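RTX toxin RtxA (Vibrio vulnificus MO6-24/O, PDB 6IMP) carries an alpha/beta hydrolase-fold effector domain, probably with hydrolase activity, as one part of a MARTX-type toxin associated with the virulence of this bacterium. Local coordinates at residues T250-L255 and Y277-E282; I172-Y177 and S199-D204; S209-I214 and A232-F237; A184-R189 and E240-G245; R48-I53 and A112-S117. All blocks are in the same frame, centred on the assembly; numbering follows the deposited sequence.

Contact 1: residues T250-L255 and Y277-E282; sequences TPILLL and YNVTGE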
# COMPACT_ATOMS: atom_id res chain seq x y z
N THR A 250 -0.67 11.74 15.35
CA THR A 250 0.26 11.12 14.41
C THR A 250 0.14 11.78 13.03
O THR A 250 -0.98 11.94 12.52
CB THR A 250 0.05 9.60 14.27
OG1 THR A 250 -0.12 9.02 15.57
CG2 THR A 250 1.26 8.96 13.61
N PRO A 251 1.28 12.18 12.44
CA PRO A 251 1.29 12.80 11.12
C PRO A 251 0.65 11.95 10.02
O PRO A 251 1.16 10.88 9.67
CB PRO A 251 2.78 13.05 10.84
CG PRO A 251 3.53 12.34 11.91
CD PRO A 251 2.61 12.26 13.08
N ILE A 252 -0.47 12.44 9.51
CA ILE A 252 -1.15 11.85 8.36
C ILE A 252 -1.24 12.88 7.22
O ILE A 252 -2.15 13.69 7.19
CB ILE A 252 -2.57 11.40 8.75
CG1 ILE A 252 -2.49 10.38 9.89
CG2 ILE A 252 -3.34 10.83 7.55
CD1 ILE A 252 -3.82 10.06 10.54
N LEU A 253 -0.30 12.84 6.28
CA LEU A 253 -0.50 13.55 5.02
C LEU A 253 -1.54 12.80 4.22
O LEU A 253 -1.58 11.58 4.22
CB LEU A 253 0.80 13.68 4.22
CG LEU A 253 0.70 14.49 2.90
CD1 LEU A 253 0.25 15.92 3.14
CD2 LEU A 253 2.03 14.49 2.15
N LEU A 254 -2.39 13.54 3.52
CA LEU A 254 -3.43 12.94 2.72
C LEU A 254 -3.56 13.68 1.38
O LEU A 254 -4.10 14.78 1.32
CB LEU A 254 -4.74 12.94 3.50
CG LEU A 254 -6.03 12.56 2.75
CD1 LEU A 254 -5.96 11.15 2.18
CD2 LEU A 254 -7.23 12.70 3.67
N LEU A 255 -3.05 13.06 0.32
CA LEU A 255 -3.17 13.62 -1.01
C LEU A 255 -4.17 12.84 -1.83
O LEU A 255 -3.99 11.65 -2.08
CB LEU A 255 -1.80 13.63 -1.69
CG LEU A 255 -0.64 14.18 -0.85
CD1 LEU A 255 0.58 14.37 -1.72
CD2 LEU A 255 -0.98 15.49 -0.17
N TYR A 277 -7.68 14.05 14.43
CA TYR A 277 -6.47 13.50 13.81
C TYR A 277 -5.65 14.63 13.21
O TYR A 277 -6.19 15.53 12.55
CB TYR A 277 -6.81 12.47 12.71
CG TYR A 277 -7.52 11.21 13.18
CD1 TYR A 277 -6.85 10.20 13.89
CD2 TYR A 277 -8.87 10.98 12.84
CE1 TYR A 277 -7.50 9.03 14.29
CE2 TYR A 277 -9.53 9.82 13.24
CZ TYR A 277 -8.85 8.85 13.96
OH TYR A 277 -9.52 7.69 14.32
N ASN A 278 -4.35 14.59 13.46
CA ASN A 278 -3.42 15.54 12.89
C ASN A 278 -3.26 15.19 11.37
O ASN A 278 -2.40 14.37 10.97
CB ASN A 278 -2.11 15.45 13.68
CG ASN A 278 -0.92 15.96 12.91
OD1 ASN A 278 0.10 15.28 12.82
ND2 ASN A 278 -1.03 17.16 12.37
N VAL A 279 -4.08 15.83 10.56
CA VAL A 279 -4.12 15.58 9.12
C VAL A 279 -3.74 16.72 8.21
O VAL A 279 -4.41 17.73 8.17
CB VAL A 279 -5.54 15.25 8.71
CG1 VAL A 279 -5.57 14.70 7.30
CG2 VAL A 279 -6.17 14.30 9.69
N THR A 280 -2.70 16.53 7.42
CA THR A 280 -2.25 17.54 6.48
C THR A 280 -2.78 17.20 5.12
O THR A 280 -3.67 16.39 4.97
CB THR A 280 -0.72 17.57 6.34
OG1 THR A 280 -0.10 16.85 7.41
CG2 THR A 280 -0.22 18.98 6.38
N GLY A 281 -2.25 17.86 4.11
CA GLY A 281 -2.62 17.58 2.74
C GLY A 281 -3.62 18.46 2.06
O GLY A 281 -4.14 19.41 2.60
N GLU A 282 -3.86 18.11 0.81
CA GLU A 282 -4.83 18.80 -0.02
C GLU A 282 -5.34 17.90 -1.14
O GLU A 282 -4.76 16.85 -1.41
CB GLU A 282 -4.20 20.06 -0.63
CG GLU A 282 -3.16 19.78 -1.72
CD GLU A 282 -2.26 20.97 -2.02
OE1 GLU A 282 -1.45 20.88 -2.97
OE2 GLU A 282 -2.35 22.00 -1.31
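Leu253 holds CG anti to its backbone N (chi1 -176°), and its branch CD1 then lies 3.3 Å from Gly281 N. Val279 turns CG1 anti to its own N (chi1 -168°), which brings this methyl to 4.3 Å from Leu254 CB. Asn278 OD1 lies 3.2 Å from Pro251 CA. The backbones run nearly the same way, 22° apart. Ile252 bonds in both directions. Its N donates to Asn278 O at 3.1 Å, while its O accepts from Thr280 N at 2.9 Å, the alternation expected of parallel pairing. A further bond, Leu254 N to Thr280 O, is weak at 3.4 Å. Gly281 has no side chain, and its CA approaches Leu254 O in a CA-H...O contact of 3.5 Å. In the alpha/beta sheet, strand 252-256 lies between strand 200-204 and the edge segment leading into strand 282-283. Helix 260-274 packs on Tyr277 and Val279 through Leu272, whereas helix 291-302 meets Leu253 and Leu255. Arg269 of the former helix bonds through NH1 to both Leu254 O and Thr280 O. The chemistry therefore implies pairing that is firm about Ile252 and weaker toward Gly281, where an arginine supplements the backbone bonds by gripping a carbonyl oxygen of each segment.

Contact 2: residues I172-Y177 and S199-D204; sequences IIIHGY and SGLLLD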
# COMPACT_ATOMS: atom_id res chain seq x y z
N ILE A 172 11.03 5.82 9.63
CA ILE A 172 10.16 5.19 8.62
C ILE A 172 8.92 6.03 8.37
O ILE A 172 8.38 6.64 9.30
CB ILE A 172 9.71 3.77 9.04
CG1 ILE A 172 10.94 2.87 9.26
CG2 ILE A 172 8.80 3.15 7.98
CD1 ILE A 172 10.63 1.57 9.98
N ILE A 173 8.46 6.03 7.13
CA ILE A 173 7.08 6.42 6.82
C ILE A 173 6.36 5.35 6.00
O ILE A 173 6.99 4.49 5.34
CB ILE A 173 6.98 7.78 6.09
CG1 ILE A 173 7.92 7.82 4.88
CG2 ILE A 173 7.26 8.90 7.07
CD1 ILE A 173 7.66 8.96 3.92
N ILE A 174 5.04 5.42 6.05
CA ILE A 174 4.21 4.44 5.38
C ILE A 174 3.52 5.15 4.24
O ILE A 174 2.69 6.04 4.45
CB ILE A 174 3.20 3.76 6.34
CG1 ILE A 174 3.96 3.16 7.54
CG2 ILE A 174 2.47 2.64 5.63
CD1 ILE A 174 3.09 2.71 8.69
N HIS A 175 3.96 4.84 3.04
CA HIS A 175 3.35 5.34 1.82
C HIS A 175 2.30 4.33 1.41
O HIS A 175 2.62 3.27 0.87
CB HIS A 175 4.40 5.49 0.71
CG HIS A 175 3.89 6.19 -0.52
ND1 HIS A 175 4.72 6.85 -1.39
CD2 HIS A 175 2.64 6.33 -1.01
CE1 HIS A 175 4.01 7.36 -2.37
NE2 HIS A 175 2.74 7.06 -2.17
N GLY A 176 1.05 4.64 1.72
CA GLY A 176 -0.07 3.78 1.36
C GLY A 176 -0.82 4.32 0.16
O GLY A 176 -1.60 5.27 0.29
N TYR A 177 -0.55 3.75 -1.01
CA TYR A 177 -1.23 4.16 -2.24
C TYR A 177 -2.54 3.38 -2.20
O TYR A 177 -2.57 2.23 -1.77
CB TYR A 177 -0.30 3.98 -3.45
CG TYR A 177 -0.96 4.09 -4.83
CD1 TYR A 177 -1.58 5.27 -5.25
CD2 TYR A 177 -0.87 3.06 -5.74
CE1 TYR A 177 -2.18 5.36 -6.49
CE2 TYR A 177 -1.45 3.15 -6.99
CZ TYR A 177 -2.10 4.31 -7.35
OH TYR A 177 -2.67 4.39 -8.60
N SER A 199 7.33 7.27 11.86
CA SER A 199 7.53 8.73 11.79
C SER A 199 6.40 9.46 11.09
O SER A 199 6.24 10.67 11.28
CB SER A 199 8.85 9.10 11.12
OG SER A 199 9.13 10.48 11.30
N GLY A 200 5.64 8.75 10.26
CA GLY A 200 4.39 9.28 9.75
C GLY A 200 3.75 8.46 8.65
O GLY A 200 4.39 7.61 8.03
N LEU A 201 2.48 8.75 8.40
CA LEU A 201 1.69 8.02 7.43
C LEU A 201 1.34 8.93 6.27
O LEU A 201 0.77 10.00 6.48
CB LEU A 201 0.39 7.53 8.08
CG LEU A 201 -0.72 7.10 7.12
CD1 LEU A 201 -0.28 5.89 6.30
CD2 LEU A 201 -2.01 6.82 7.85
N LEU A 202 1.62 8.48 5.06
CA LEU A 202 1.05 9.11 3.86
C LEU A 202 -0.04 8.23 3.28
O LEU A 202 0.23 7.16 2.75
CB LEU A 202 2.13 9.35 2.79
CG LEU A 202 1.62 9.57 1.35
CD1 LEU A 202 0.73 10.80 1.27
CD2 LEU A 202 2.76 9.68 0.37
N LEU A 203 -1.27 8.73 3.33
CA LEU A 203 -2.38 8.17 2.56
C LEU A 203 -2.37 8.75 1.14
O LEU A 203 -2.94 9.80 0.88
CB LEU A 203 -3.72 8.46 3.25
CG LEU A 203 -3.90 7.91 4.68
CD1 LEU A 203 -5.14 8.49 5.35
CD2 LEU A 203 -3.95 6.39 4.71
N ASP A 204 -1.69 8.06 0.23
CA ASP A 204 -1.53 8.52 -1.16
C ASP A 204 -2.73 8.09 -1.98
O ASP A 204 -2.85 6.93 -2.33
CB ASP A 204 -0.22 7.94 -1.76
CG ASP A 204 -0.02 8.30 -3.25
OD1 ASP A 204 -0.76 9.18 -3.77
OD2 ASP A 204 0.89 7.72 -3.90
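His175 and Leu202 stand side by side and point the same way from adjacent parallel strands of the alpha/beta hydrolase sheet, the two strands of a beta-alpha-beta unit connected through helix 180-192. Leu202 CD2 sits over the centre of the imidazole in a CH-pi contact, 3.6 Å from the ring centroid. His175, Leu202 and Asp204 share a face of the sheet; chi1 of -172° sets the CG of His175 anti to its backbone N, beside the carbonyl carbon. Asp204 takes the edge of that ring. NE2 of His175 donates to OD2 of Asp204 at 2.6 Å, almost straight, with the oxygen in the ring plane. On the acceptor the approach is from the anti side, 28° out of the carboxylate plane; ring and carboxylate planes are 48° apart. Phe104 of strand 101-105 adds an edge-to-face ring contact to His175. Tyr177 brings CD1 to 3.7 Å from Asp204 OD2, while its OH bonds to His288 O. On the other face, Leu201 CD1 approaches Ile174 CB at 4.1 Å, beneath helix 180-192. The residue-for-residue register is supported by a regular run of backbone bonds, among them Leu202 N to Ile174 O at 2.7 Å. Gly176, near the end of its strand, begins a GxSxG sequence consistent with the nucleophile elbow of this fold. The neighbouring strand is held there by the bond from Asp204 N to Gly176 O, 2.8 Å long.

Contact 3: residues S209-I214 and A232-F237; sequences SMTKAI and AVNGQF
Met210 and Thr211, in the first turn of helix 210-216, pack against a type II beta turn running from Val233 to Gln236. Both pieces belong to the helical excursion between strands 200-204 and 252-256, a place where alpha/beta hydrolases commonly insert cap or lid elements. Met210 starts with CG anti to its backbone N (chi1 175°), and its chain then bends at both chi2 and chi3. The folded chain lies alongside Phe237, the two side chains pointing the same way, with Met210 CE 3.5 Å from Phe237 CD2. Further back, Met210 CG meets Val233 at 4.1 Å from CG1. Thr211 places OG1 between its backbone N and carbonyl carbon (chi1 71°), a rotamer in which OG1 shares a hydrogen bond of 3.0 Å with Ser209 OG, the side chain of the N-cap residue. The same torsion leaves CG2 anti to the carbonyl carbon. This methyl meets the start of the turn, 3.4 Å from Asn234 N and 3.6 Å from Val233 CG1. Ile214, one turn further along, reaches toward Val233 tip to tip, CD1 against CG1 at 4.0 Å. Glu147 accepts from Gln236 NE2 and Phe237 N, and Leu40 and Tyr41 of helix 31-41 touch Met210 and Phe237 respectively. The backbones themselves are joined by Met210 N, which donates to Gln236 O at 3.2 Å in a nearly straight bond (171° at the hydrogen).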
# COMPACT_ATOMS: atom_id res chain seq x y z
N SER A 209 -12.69 3.30 1.55
CA SER A 209 -13.42 2.10 1.89
C SER A 209 -13.57 1.38 0.57
O SER A 209 -13.61 2.00 -0.49
CB SER A 209 -14.79 2.45 2.51
OG SER A 209 -15.77 2.69 1.51
N MET A 210 -13.64 0.07 0.61
CA MET A 210 -13.86 -0.68 -0.61
C MET A 210 -15.21 -0.38 -1.25
O MET A 210 -15.34 -0.40 -2.47
CB MET A 210 -13.75 -2.16 -0.31
CG MET A 210 -14.09 -3.04 -1.49
SD MET A 210 -12.80 -2.95 -2.72
CE MET A 210 -11.51 -3.86 -1.87
N THR A 211 -16.22 -0.14 -0.42
CA THR A 211 -17.58 0.08 -0.92
C THR A 211 -17.59 1.35 -1.77
O THR A 211 -18.04 1.36 -2.92
CB THR A 211 -18.60 0.20 0.25
OG1 THR A 211 -18.41 1.43 0.95
CG2 THR A 211 -18.43 -0.96 1.24
N LYS A 212 -16.97 2.39 -1.21
CA LYS A 212 -16.88 3.70 -1.84
C LYS A 212 -15.95 3.69 -3.04
O LYS A 212 -16.09 4.49 -3.96
CB LYS A 212 -16.45 4.74 -0.81
CG LYS A 212 -17.55 5.02 0.21
CD LYS A 212 -17.09 5.87 1.39
CE LYS A 212 -18.00 7.07 1.63
NZ LYS A 212 -17.21 8.31 1.86
N ALA A 213 -15.00 2.76 -3.04
CA ALA A 213 -14.18 2.51 -4.21
C ALA A 213 -14.94 1.79 -5.30
O ALA A 213 -14.80 2.11 -6.48
CB ALA A 213 -12.95 1.72 -3.81
N ILE A 214 -15.73 0.78 -4.91
CA ILE A 214 -16.57 0.03 -5.85
C ILE A 214 -17.61 0.97 -6.46
O ILE A 214 -17.82 0.97 -7.68
CB ILE A 214 -17.25 -1.18 -5.16
CG1 ILE A 214 -16.23 -2.32 -5.01
CG2 ILE A 214 -18.46 -1.68 -5.96
CD1 ILE A 214 -16.57 -3.36 -3.97
N ALA A 232 -22.57 -5.39 0.70
CA ALA A 232 -22.15 -6.68 1.27
C ALA A 232 -20.77 -6.60 1.91
O ALA A 232 -20.39 -7.48 2.67
CB ALA A 232 -22.17 -7.78 0.22
N VAL A 233 -20.06 -5.51 1.61
CA VAL A 233 -18.62 -5.44 1.84
C VAL A 233 -18.24 -4.19 2.68
O VAL A 233 -17.05 -3.89 2.86
CB VAL A 233 -17.89 -5.53 0.48
CG1 VAL A 233 -17.79 -4.18 -0.24
CG2 VAL A 233 -16.53 -6.18 0.64
N ASN A 234 -19.26 -3.53 3.24
CA ASN A 234 -19.09 -2.51 4.28
C ASN A 234 -18.11 -2.95 5.37
O ASN A 234 -18.09 -4.11 5.75
CB ASN A 234 -20.45 -2.19 4.94
CG ASN A 234 -21.13 -0.97 4.34
OD1 ASN A 234 -21.45 -0.94 3.15
ND2 ASN A 234 -21.37 0.04 5.17
N GLY A 235 -17.30 -2.01 5.85
CA GLY A 235 -16.32 -2.28 6.92
C GLY A 235 -15.01 -2.91 6.45
O GLY A 235 -14.12 -3.18 7.27
N GLN A 236 -14.89 -3.17 5.15
CA GLN A 236 -13.66 -3.68 4.58
C GLN A 236 -12.79 -2.55 4.01
O GLN A 236 -13.25 -1.72 3.20
CB GLN A 236 -13.96 -4.71 3.49
CG GLN A 236 -14.81 -5.87 3.98
CD GLN A 236 -14.50 -7.20 3.30
OE1 GLN A 236 -15.40 -7.90 2.85
NE2 GLN A 236 -13.21 -7.57 3.26
N PHE A 237 -11.53 -2.53 4.46
CA PHE A 237 -10.57 -1.51 4.03
C PHE A 237 -11.09 -0.09 4.26
O PHE A 237 -10.89 0.79 3.42
CB PHE A 237 -10.21 -1.68 2.55
CG PHE A 237 -9.67 -3.04 2.18
CD1 PHE A 237 -8.35 -3.38 2.44
CD2 PHE A 237 -10.47 -3.94 1.48
CE1 PHE A 237 -7.85 -4.61 2.07
CE2 PHE A 237 -9.97 -5.17 1.10
CZ PHE A 237 -8.66 -5.51 1.38

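Contact 4: residues A184-R189 and E240-G245; sequences AADLAR and EKNLKG
Lys241 opens the contact from the short, weakly bonded helix 239-243 by offering its backbone oxygen to Arg189 of helix 180-192, the helix that follows strand 172-177 in this alpha/beta hydrolase fold. Arg189 NH1 donates to Lys241 O at 2.8 Å, a bent bond (137° at the hydrogen) on a lone pair in the carbonyl plane. Asn242 comes next and packs on Ala185 and Asp186. Its CB is 3.9 Å from Ala185 CB, and the side chains of Asn242 and Asp186 cross at about a right angle, amide and carboxylate planes 76° apart. The amide nitrogen has its main partner in Tyr151 OH of helix 147-164. The backbone O of Asn242 lies 3.1 Å above the guanidinium plane of Arg189, toward the rim, a face contact that is not a hydrogen bond. Leu243 sets out away from helix 180-192, yet its CG lies 4.0 Å from Ala185 CB and makes the apolar part of the joint; Leu272 of helix 260-274 touches it too. Where the helix gives way to loop, Lys244 O provides the second acceptor for Arg189. The arginine chain bends at chi3 (73°), which sets NE beside this exit, and a salt bridge of 3.6 Å from NH2 to Asp186 OD2 ties the group back to its own helix. The second grip on NH1 is a hydrogen bond to Lys244 O, 3.1 Å long.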
# COMPACT_ATOMS: atom_id res chain seq x y z
N ALA A 184 -2.19 0.59 4.99
CA ALA A 184 -1.19 1.41 5.65
C ALA A 184 -1.73 1.96 6.98
O ALA A 184 -1.00 2.04 7.97
CB ALA A 184 -0.76 2.54 4.74
N ALA A 185 -3.00 2.32 6.99
CA ALA A 185 -3.63 2.80 8.22
C ALA A 185 -3.59 1.73 9.30
O ALA A 185 -3.19 2.03 10.42
CB ALA A 185 -5.06 3.25 7.97
N ASP A 186 -3.94 0.49 8.98
CA ASP A 186 -3.89 -0.59 9.98
C ASP A 186 -2.46 -0.84 10.48
O ASP A 186 -2.25 -1.02 11.69
CB ASP A 186 -4.51 -1.89 9.45
CG ASP A 186 -4.97 -2.83 10.58
OD1 ASP A 186 -4.34 -2.86 11.67
OD2 ASP A 186 -5.97 -3.55 10.39
N LEU A 187 -1.48 -0.82 9.59
CA LEU A 187 -0.09 -0.95 10.01
C LEU A 187 0.24 0.17 10.99
O LEU A 187 0.71 -0.07 12.09
CB LEU A 187 0.87 -0.92 8.83
CG LEU A 187 2.33 -1.26 9.17
CD1 LEU A 187 2.46 -2.67 9.72
CD2 LEU A 187 3.22 -1.10 7.96
N ALA A 188 -0.06 1.40 10.60
CA ALA A 188 0.26 2.55 11.43
C ALA A 188 -0.25 2.33 12.85
O ALA A 188 0.47 2.56 13.82
CB ALA A 188 -0.32 3.83 10.84
N ARG A 189 -1.47 1.81 12.96
CA ARG A 189 -2.10 1.51 14.25
C ARG A 189 -1.27 0.49 15.01
O ARG A 189 -0.71 0.79 16.07
CB ARG A 189 -3.53 0.99 14.06
CG ARG A 189 -4.22 0.55 15.33
CD ARG A 189 -5.73 0.51 15.16
NE ARG A 189 -6.17 -0.62 14.34
CZ ARG A 189 -7.37 -0.71 13.74
NH1 ARG A 189 -8.26 0.27 13.84
NH2 ARG A 189 -7.67 -1.78 13.02
N GLU A 240 -10.92 5.13 8.05
CA GLU A 240 -11.51 5.53 9.34
C GLU A 240 -11.43 4.41 10.38
O GLU A 240 -10.81 4.57 11.45
CB GLU A 240 -12.98 5.93 9.12
CG GLU A 240 -13.45 7.14 9.93
CD GLU A 240 -14.81 7.65 9.46
OE1 GLU A 240 -15.10 7.56 8.24
OE2 GLU A 240 -15.58 8.15 10.31
N LYS A 241 -12.03 3.26 10.05
CA LYS A 241 -12.09 2.09 10.93
C LYS A 241 -10.69 1.59 11.29
O LYS A 241 -10.39 1.35 12.46
CB LYS A 241 -12.90 0.98 10.27
CG LYS A 241 -13.08 -0.29 11.10
CD LYS A 241 -14.26 -1.12 10.58
CE LYS A 241 -14.03 -2.62 10.70
NZ LYS A 241 -13.89 -3.06 12.11
N ASN A 242 -9.83 1.47 10.28
CA ASN A 242 -8.46 1.01 10.47
C ASN A 242 -7.58 2.04 11.23
O ASN A 242 -6.47 1.71 11.66
CB ASN A 242 -7.80 0.70 9.12
CG ASN A 242 -8.45 -0.47 8.39
OD1 ASN A 242 -9.66 -0.69 8.46
ND2 ASN A 242 -7.63 -1.19 7.64
N LEU A 243 -8.05 3.28 11.36
CA LEU A 243 -7.26 4.34 12.03
C LEU A 243 -7.55 4.45 13.53
O LEU A 243 -6.75 5.03 14.28
CB LEU A 243 -7.50 5.70 11.38
CG LEU A 243 -6.57 6.13 10.24
CD1 LEU A 243 -7.02 7.49 9.69
CD2 LEU A 243 -5.13 6.20 10.71
N LYS A 244 -8.71 3.93 13.95
CA LYS A 244 -9.20 4.07 15.33
C LYS A 244 -8.23 3.44 16.30
O LYS A 244 -8.01 2.24 16.27
CB LYS A 244 -10.56 3.39 15.50
CG LYS A 244 -11.70 4.12 14.82
CD LYS A 244 -13.06 3.53 15.20
CE LYS A 244 -13.55 4.02 16.56
NZ LYS A 244 -14.98 4.43 16.51
N GLY A 245 -7.67 4.26 17.19
CA GLY A 245 -6.77 3.77 18.21
C GLY A 245 -5.36 4.09 17.82
O GLY A 245 -4.40 3.74 18.54

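Contact 5: residues R48-I53 and A112-S117; sequences RKIGEI and AEEQAS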
# COMPACT_ATOMS: atom_id res chain seq x y z
N ARG A 48 0.00 -10.28 -11.03
CA ARG A 48 1.34 -10.85 -10.97
C ARG A 48 2.27 -10.29 -12.05
O ARG A 48 3.50 -10.33 -11.88
CB ARG A 48 1.28 -12.37 -11.03
CG ARG A 48 0.61 -13.01 -9.81
CD ARG A 48 1.04 -14.45 -9.63
NE ARG A 48 0.55 -15.09 -8.40
CZ ARG A 48 1.08 -14.92 -7.19
NH1 ARG A 48 2.08 -14.07 -6.98
NH2 ARG A 48 0.59 -15.60 -6.16
N LYS A 49 1.70 -9.74 -13.12
CA LYS A 49 2.46 -9.29 -14.28
C LYS A 49 3.51 -8.24 -13.93
O LYS A 49 3.25 -7.31 -13.17
CB LYS A 49 1.53 -8.73 -15.35
CG LYS A 49 2.23 -8.21 -16.59
CD LYS A 49 1.25 -8.04 -17.74
CE LYS A 49 1.94 -7.81 -19.08
NZ LYS A 49 2.74 -8.99 -19.51
N ILE A 50 4.70 -8.42 -14.50
CA ILE A 50 5.78 -7.43 -14.42
C ILE A 50 6.29 -7.14 -15.83
O ILE A 50 6.92 -7.99 -16.46
CB ILE A 50 6.93 -7.90 -13.50
CG1 ILE A 50 6.42 -8.04 -12.06
CG2 ILE A 50 8.08 -6.90 -13.53
CD1 ILE A 50 7.36 -8.80 -11.15
N GLY A 51 6.00 -5.94 -16.32
CA GLY A 51 6.30 -5.54 -17.69
C GLY A 51 7.77 -5.62 -18.03
O GLY A 51 8.64 -5.61 -17.14
N GLU A 52 8.07 -5.71 -19.32
CA GLU A 52 9.44 -5.95 -19.76
C GLU A 52 10.36 -4.78 -19.41
O GLU A 52 11.46 -4.98 -18.90
CB GLU A 52 9.47 -6.23 -21.26
CG GLU A 52 10.69 -7.04 -21.69
CD GLU A 52 10.46 -7.80 -22.97
OE1 GLU A 52 10.10 -9.00 -22.88
OE2 GLU A 52 10.61 -7.20 -24.05
N ILE A 53 9.89 -3.57 -19.68
CA ILE A 53 10.65 -2.37 -19.37
C ILE A 53 10.87 -2.26 -17.86
O ILE A 53 11.97 -1.99 -17.40
CB ILE A 53 9.92 -1.10 -19.87
CG1 ILE A 53 9.81 -1.13 -21.40
CG2 ILE A 53 10.65 0.16 -19.41
CD1 ILE A 53 8.56 -0.48 -21.94
N ALA A 112 3.33 -4.78 -7.48
CA ALA A 112 4.01 -3.67 -6.81
C ALA A 112 5.13 -3.09 -7.69
O ALA A 112 5.39 -1.88 -7.68
CB ALA A 112 4.57 -4.13 -5.48
N GLU A 113 5.78 -3.97 -8.45
CA GLU A 113 6.85 -3.58 -9.36
C GLU A 113 6.38 -2.41 -10.22
O GLU A 113 6.96 -1.33 -10.18
CB GLU A 113 7.25 -4.77 -10.25
CG GLU A 113 8.25 -5.73 -9.60
CD GLU A 113 7.69 -6.48 -8.40
OE1 GLU A 113 6.52 -6.92 -8.46
OE2 GLU A 113 8.43 -6.63 -7.39
N GLU A 114 5.28 -2.62 -10.92
CA GLU A 114 4.68 -1.60 -11.76
C GLU A 114 4.33 -0.37 -10.95
O GLU A 114 4.65 0.74 -11.34
CB GLU A 114 3.41 -2.14 -12.43
CG GLU A 114 3.63 -3.33 -13.35
CD GLU A 114 4.53 -3.00 -14.53
OE1 GLU A 114 4.32 -1.95 -15.18
OE2 GLU A 114 5.45 -3.79 -14.79
N GLN A 115 3.66 -0.57 -9.82
CA GLN A 115 3.11 0.54 -9.06
C GLN A 115 4.21 1.38 -8.42
O GLN A 115 4.04 2.58 -8.25
CB GLN A 115 2.12 0.03 -7.99
CG GLN A 115 0.83 -0.54 -8.58
CD GLN A 115 -0.19 -0.94 -7.52
OE1 GLN A 115 -0.43 -0.21 -6.57
NE2 GLN A 115 -0.83 -2.11 -7.71
N ALA A 116 5.34 0.77 -8.09
CA ALA A 116 6.43 1.49 -7.44
C ALA A 116 7.34 2.20 -8.45
O ALA A 116 8.07 3.11 -8.08
CB ALA A 116 7.25 0.54 -6.57
N SER A 117 7.25 1.80 -9.71
CA SER A 117 8.25 2.19 -10.71
C SER A 117 8.24 3.69 -10.97
O SER A 117 9.28 4.34 -10.95
CB SER A 117 8.02 1.43 -12.02
OG SER A 117 6.87 1.90 -12.69
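Ile50 and Glu113 make the van der Waals part of this contact, their side chains crossing obliquely. Ile50 CD1 lies 3.6 Å from Glu113 CG and 3.4 Å from Glu113 OE1, while CG2 faces Glu113 CB at 4.0 Å. A bend at chi2 (66°) turns the glutamate's CD back alongside the isoleucine. Its carboxylate finds a polar partner in Asn134, whose ND2 bonds to OE1. Lys49 to Gly51 link helix 44-48 to helix 52-63, so the contact fastens an inter-helix joint to the start of helix 112-124, which follows strand 101-105 of the alpha/beta sheet. Hydrogen bonding across the segments is carried by Glu114. Its OE2 accepts from Gly51 N at 2.7 Å, the donor standing above the carboxylate plane, 39° out of it. The same oxygen also bonds to Thr54 OG1. Gly51 is the N-cap of helix 52-63, and the positive end of that helix would probably favour a negative charge on Glu114. Within helix 112-124, Ser117 OG donates to Glu114 O at 2.8 Å, from the same face of that carbonyl as Ser117 N.

From the N terminus, contact 5 closes first, joining the linker between the early helices to helix 112-124. Contact 2 opens at 172-177 and closes at 199-204; contact 4 opens between those segments and closes at 240-245, so the two cross, and helix 180-192, which carries the first segment of contact 4, packs on both strands of contact 2. Contact 3 opens and closes within the span of contact 4, gathering the helical excursion after strand 200-204. Contact 1 comes last, closing a loop that contains helix 260-274, and carries the sheet to its edge: Pro251 O lies 2.8 Å from Leu201 N, a probable hydrogen bond. Contacts 1 and 5 lie on opposite sides of the chain's centre.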